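PDB 4DMI: capsid Protein, which forms pentamers of identical chains that probably serve as building blocks of a phage capsid. Local coordinates for the interface of chains A and B. Coordinates in Å, arbitrary orientation; residue numbers count along the deposited sequence, not the author numbering. Chains: chain A/B, Capsid Protein.

The interface of chains A and B. Residues chain A 131-133; chain B 120-123, 132.
The hydroxyl oxygen OG of A:Ser131 takes the backbone N-H of B:Ser122 at 2.9 Å, N to OG, in a hydrogen bond that is almost straight, 172° at the hydrogen. The two residues belong to part of the subunit interface between two copies of the protein in the pentamer. With OG anti to its own backbone N (chi1 171°), the hydroxyl points from the chain A loop to the peptide N that follows strand 119-121 of chain B. The donor is a main-chain N-H, and the bond therefore ties a chain A side chain to the chain B backbone. The methylene CB of A:Ser131 lies over the same stretch, 3.9 Å from CA of B:Ser122, and it also packs against CB of B:Val121.

Next along, B:Val121 turns one methyl, CG1, towards chain A. CG1, anti to its own carbonyl carbon (chi1 -48°), is the methyl that reaches the carbonyl O of A:Ser131, 3.4 Å away, a van der Waals contact, while CA of A:Val132 packs on the same methyl.

A:Pro133, which opens strand 133-142, presents two corners of its ring to different chain B residues. CB meets the branch methyl CG2 of B:Ile120 at 3.9 Å, and CG1 of that isoleucine also touches CB, slightly farther off. The ring lies parallel to the B:Val121 side chain, whereas the B:Val132 side chain passes it head to tail. The patch combines a side-chain-to-backbone hydrogen bond with a small apolar row, and equivalent positions 132 meet different surroundings in the two subunits, as expected for neighbours around a pentamer. At the far end of the row, CD of A:Pro133 rests 3.7 Å from the methyl CG2 of B:Val132.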
loop_
_atom_site.group_PDB
_atom_site.type_symbol
_atom_site.label_atom_id
_atom_site.label_comp_id
_atom_site.label_asym_id
_atom_site.label_seq_id
_atom_site.Cartn_x
_atom_site.Cartn_y
_atom_site.Cartn_z
ATOM N N SER A 131 -14.826 19.074 -14.353
ATOM C CA SER A 131 -14.990 17.744 -13.786
ATOM C C SER A 131 -13.664 16.981 -13.772
ATOM O O SER A 131 -12.820 17.154 -14.657
ATOM C CB SER A 131 -16.074 16.993 -14.594
ATOM O OG SER A 131 -16.160 15.617 -14.251
ATOM N N VAL A 132 -13.504 16.124 -12.762
ATOM C CA VAL A 132 -12.331 15.266 -12.612
ATOM C C VAL A 132 -12.798 13.851 -12.287
ATOM O O VAL A 132 -13.938 13.646 -11.860
ATOM C CB VAL A 132 -11.403 15.764 -11.470
ATOM C CG1 VAL A 132 -10.770 17.113 -11.824
ATOM C CG2 VAL A 132 -12.167 15.843 -10.134
ATOM N N PRO A 133 -11.932 12.853 -12.491
ATOM C CA PRO A 133 -12.306 11.518 -12.020
ATOM C C PRO A 133 -12.361 11.497 -10.495
ATOM O O PRO A 133 -11.584 12.184 -9.810
ATOM C CB PRO A 133 -11.170 10.627 -12.529
ATOM C CG PRO A 133 -9.993 11.576 -12.686
ATOM C CD PRO A 133 -10.597 12.883 -13.116
ATOM N N ILE B 120 -13.520 9.991 -18.888
ATOM C CA ILE B 120 -14.179 9.983 -17.600
ATOM C C ILE B 120 -14.771 11.314 -17.154
ATOM O O ILE B 120 -15.678 11.328 -16.328
ATOM C CB ILE B 120 -13.188 9.443 -16.522
ATOM C CG1 ILE B 120 -13.876 9.167 -15.178
ATOM C CG2 ILE B 120 -12.007 10.394 -16.342
ATOM C CD1 ILE B 120 -15.036 8.186 -15.271
ATOM N N VAL B 121 -14.302 12.434 -17.692
ATOM C CA VAL B 121 -14.781 13.700 -17.141
ATOM C C VAL B 121 -16.105 14.152 -17.743
ATOM O O VAL B 121 -16.434 13.842 -18.892
ATOM C CB VAL B 121 -13.716 14.841 -17.141
ATOM C CG1 VAL B 121 -12.385 14.352 -16.567
ATOM C CG2 VAL B 121 -13.514 15.408 -18.510
ATOM N N SER B 122 -16.880 14.870 -16.940
ATOM C CA SER B 122 -18.203 15.315 -17.348
ATOM C C SER B 122 -18.387 16.785 -17.029
ATOM O O SER B 122 -19.010 17.131 -16.020
ATOM C CB SER B 122 -19.266 14.493 -16.616
ATOM O OG SER B 122 -20.575 14.789 -17.070
ATOM N N PRO B 123 -17.838 17.659 -17.877
ATOM C CA PRO B 123 -17.978 19.098 -17.634
ATOM C C PRO B 123 -19.420 19.542 -17.847
ATOM O O PRO B 123 -20.163 18.897 -18.583
ATOM C CB PRO B 123 -17.063 19.719 -18.694
ATOM C CG PRO B 123 -17.056 18.721 -19.816
ATOM C CD PRO B 123 -17.084 17.373 -19.114
ATOM N N VAL B 132 -6.766 16.383 -16.590
ATOM C CA VAL B 132 -5.850 15.983 -15.529
ATOM C C VAL B 132 -5.295 14.586 -15.813
ATOM O O VAL B 132 -5.902 13.825 -16.572
ATOM C CB VAL B 132 -6.582 15.963 -14.169
ATOM C CG1 VAL B 132 -6.952 17.390 -13.756
ATOM C CG2 VAL B 132 -7.839 15.056 -14.214
#